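Local coordinates for protein translation initiation factor eIF2B, subunit delta (Archaeoglobus fulgidus, PDB 1T5O) that belongs to the eIF2B alpha/beta/delta family and probably interconverts methylthioribose-1-phosphate and methylthioribulose-1-phosphate, a step of methionine salvage, at the interface of chains A and B. Coordinates in Å, arbitrary orientation; residue numbers count along the deposited sequence, not the author numbering. Chains: chain A/B, Translation initiation factor eIF2B, subunit delta.

The interface of chains A and B. Residues chain A 212-213, 216, 219-220; chain B 245, 289, 305-307.
A:Met216 lays its thioether against B:Ile245, B:Tyr305, B:Asn306 and B:Pro307. This apolar patch is part of a two-fold symmetric interface between identical chains, which may be a genuine dimer contact. The tight part follows the methionine outward. CG of A:Met216 lies 3.5 Å from CG1 of B:Ile245, the two side chains crossing at about a right angle. Extended beyond CG (chi2 160°), the chain then carries SD of A:Met216 to 3.2 Å from the backbone carbonyl O of B:Tyr305. The methyl CE of A:Met216 ends 3.3 Å from the amide oxygen OD1 of B:Asn306. It also meets CD of B:Pro307 tip to tip. Methionine suits this place because it is long, unbranched and polarisable: its sulfur can lie against a carbonyl while its carbons pack against aliphatic groups. From its own chain, the backbone N of A:Thr213 gives SD a weak, nearly straight hydrogen bond, which may steady the sulfur. An alanine here would remove CG, SD and CE and would probably open a gap against B:Ile245 and B:Pro307, with the B:Tyr305 carbonyl losing its sulfur neighbour.

Beside the methionine, A:Ile219 on helix 217-222 brings its CG2 branch to 3.7 Å from CD1 of B:Ile245, two aliphatic side chains crossing at about a right angle, methyl against methyl. Contact is looser at the margins. A:Val220 slides past B:Tyr305 in the opposite direction, its compact CG1 methyl 3.8 Å from ring atom CE2. At the other margin, CD1 of B:Leu289 touches C and CA of A:Ile212, an aliphatic methyl suiting backbone with no polar partner across the contact. The branched A:Ile212 sets CG2 3.8 Å from CB of B:Tyr305. With CG anti to its backbone N (chi1 178°), B:Tyr305 extends a large flat ring, suited to meeting A:Ile212, A:Ile219 and A:Val220 together. Its own chain supports the ring, CD of B:Pro307 sitting over the ring centre, 3.5 Å above its plane.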
ATOM      1  N   ILE A 212       6.966  -1.766  -7.165  1.00 20.44           N
ATOM      2  CA  ILE A 212       5.893  -0.757  -7.236  1.00 19.79           C
ATOM      3  C   ILE A 212       5.088  -0.894  -5.982  1.00 20.25           C
ATOM      4  O   ILE A 212       5.229  -1.885  -5.266  1.00 21.19           O
ATOM      5  CB  ILE A 212       4.893  -1.000  -8.403  1.00 19.66           C
ATOM      6  CG1 ILE A 212       4.214  -2.388  -8.285  1.00 16.53           C
ATOM      7  CG2 ILE A 212       5.598  -0.886  -9.715  1.00 17.80           C
ATOM      8  CD1 ILE A 212       3.056  -2.572  -9.303  1.00 15.96           C
ATOM      9  N   THR A 213       4.266   0.112  -5.695  1.00 18.41           N
ATOM     10  CA  THR A 213       3.399   0.043  -4.538  1.00 19.86           C
ATOM     11  C   THR A 213       2.231  -0.897  -4.954  1.00 19.57           C
ATOM     12  O   THR A 213       2.020  -1.150  -6.154  1.00 16.40           O
ATOM     13  CB  THR A 213       2.892   1.475  -4.209  1.00 20.68           C
ATOM     14  OG1 THR A 213       2.321   1.495  -2.914  1.00 33.71           O
ATOM     15  CG2 THR A 213       1.877   1.907  -5.185  1.00 16.59           C
ATOM     16  N   MET A 216      -0.304   0.618  -7.276  1.00 18.77           N
ATOM     17  CA  MET A 216       0.106   0.869  -8.664  1.00 18.37           C
ATOM     18  C   MET A 216      -0.300  -0.253  -9.599  1.00 19.90           C
ATOM     19  O   MET A 216      -0.032  -0.189 -10.796  1.00 21.72           O
ATOM     20  CB  MET A 216       1.631   1.082  -8.767  1.00 19.29           C
ATOM     21  CG  MET A 216       2.079   2.475  -8.367  1.00 18.96           C
ATOM     22  SD  MET A 216       3.843   2.540  -7.948  1.00 20.38           S
ATOM     23  CE  MET A 216       3.931   4.067  -7.045  1.00 16.99           C
ATOM     24  N   ILE A 219      -2.397   1.376 -12.553  1.00 18.67           N
ATOM     25  CA  ILE A 219      -1.733   2.048 -13.654  1.00 17.93           C
ATOM     26  C   ILE A 219      -0.861   1.136 -14.521  1.00 20.07           C
ATOM     27  O   ILE A 219      -0.820   1.305 -15.766  1.00 18.62           O
ATOM     28  CB  ILE A 219      -0.940   3.298 -13.161  1.00 19.56           C
ATOM     29  CG1 ILE A 219      -0.625   4.226 -14.357  1.00 19.77           C
ATOM     30  CG2 ILE A 219       0.361   2.875 -12.410  1.00 20.44           C
ATOM     31  CD1 ILE A 219       0.073   5.531 -13.924  1.00 18.10           C
ATOM     32  N   VAL A 220      -0.200   0.146 -13.916  1.00 19.80           N
ATOM     33  CA  VAL A 220       0.652  -0.714 -14.745  1.00 21.77           C
ATOM     34  C   VAL A 220      -0.171  -1.537 -15.732  1.00 22.58           C
ATOM     35  O   VAL A 220       0.262  -1.756 -16.872  1.00 21.95           O
ATOM     36  CB  VAL A 220       1.630  -1.644 -13.903  1.00 22.01           C
ATOM     37  CG1 VAL A 220       2.651  -0.786 -13.147  1.00 21.52           C
ATOM     38  CG2 VAL A 220       0.859  -2.540 -12.919  1.00 22.04           C
TER
ATOM     39  N   ILE B 245      -1.599   8.650  -7.054  1.00 18.35           N
ATOM     40  CA  ILE B 245      -1.434   7.289  -7.576  1.00 16.95           C
ATOM     41  C   ILE B 245      -2.159   6.314  -6.647  1.00 17.44           C
ATOM     42  O   ILE B 245      -2.010   6.386  -5.421  1.00 15.54           O
ATOM     43  CB  ILE B 245       0.081   6.928  -7.671  1.00 17.28           C
ATOM     44  CG1 ILE B 245       0.271   5.505  -8.185  1.00 17.83           C
ATOM     45  CG2 ILE B 245       0.754   7.078  -6.281  1.00 18.70           C
ATOM     46  CD1 ILE B 245      -0.108   5.314  -9.687  1.00 18.51           C
ATOM     47  N   LEU B 289      10.342   4.160  -2.031  1.00 24.11           N
ATOM     48  CA  LEU B 289       9.984   2.729  -1.969  1.00 25.65           C
ATOM     49  C   LEU B 289      11.098   1.867  -1.326  1.00 26.54           C
ATOM     50  O   LEU B 289      10.896   0.696  -1.013  1.00 26.48           O
ATOM     51  CB  LEU B 289       9.737   2.159  -3.375  1.00 26.12           C
ATOM     52  CG  LEU B 289       8.685   2.641  -4.388  1.00 28.45           C
ATOM     53  CD1 LEU B 289       7.771   1.467  -4.702  1.00 30.76           C
ATOM     54  CD2 LEU B 289       7.894   3.825  -3.883  1.00 26.81           C
ATOM     55  N   TYR B 305       9.470   1.849  -9.948  1.00 23.45           N
ATOM     56  CA  TYR B 305       8.537   2.586 -10.786  1.00 22.76           C
ATOM     57  C   TYR B 305       7.660   3.326  -9.727  1.00 22.42           C
ATOM     58  O   TYR B 305       6.922   2.695  -8.930  1.00 19.63           O
ATOM     59  CB  TYR B 305       7.708   1.642 -11.675  1.00 23.36           C
ATOM     60  CG  TYR B 305       6.680   2.366 -12.535  1.00 23.28           C
ATOM     61  CD1 TYR B 305       7.029   3.478 -13.310  1.00 24.10           C
ATOM     62  CD2 TYR B 305       5.343   1.969 -12.527  1.00 25.22           C
ATOM     63  CE1 TYR B 305       6.061   4.181 -14.046  1.00 24.55           C
ATOM     64  CE2 TYR B 305       4.384   2.646 -13.257  1.00 24.72           C
ATOM     65  CZ  TYR B 305       4.742   3.749 -14.013  1.00 26.27           C
ATOM     66  OH  TYR B 305       3.765   4.392 -14.733  1.00 26.38           O
ATOM     67  N   ASN B 306       7.785   4.650  -9.693  1.00 20.03           N
ATOM     68  CA  ASN B 306       7.071   5.462  -8.712  1.00 20.90           C
ATOM     69  C   ASN B 306       6.307   6.683  -9.255  1.00 20.11           C
ATOM     70  O   ASN B 306       6.627   7.836  -8.918  1.00 19.20           O
ATOM     71  CB  ASN B 306       8.077   5.903  -7.632  1.00 21.02           C
ATOM     72  CG  ASN B 306       7.407   6.450  -6.376  1.00 21.48           C
ATOM     73  OD1 ASN B 306       6.257   6.153  -6.102  1.00 19.92           O
ATOM     74  ND2 ASN B 306       8.147   7.224  -5.590  1.00 18.88           N
ATOM     75  N   PRO B 307       5.272   6.447 -10.084  1.00 20.09           N
ATOM     76  CA  PRO B 307       4.485   7.555 -10.638  1.00 19.61           C
ATOM     77  C   PRO B 307       3.746   8.316  -9.538  1.00 20.88           C
ATOM     78  O   PRO B 307       3.305   7.739  -8.529  1.00 20.76           O
ATOM     79  CB  PRO B 307       3.540   6.866 -11.625  1.00 19.00           C
ATOM     80  CG  PRO B 307       3.409   5.446 -11.041  1.00 19.04           C
ATOM     81  CD  PRO B 307       4.802   5.137 -10.595  1.00 20.26           C
TER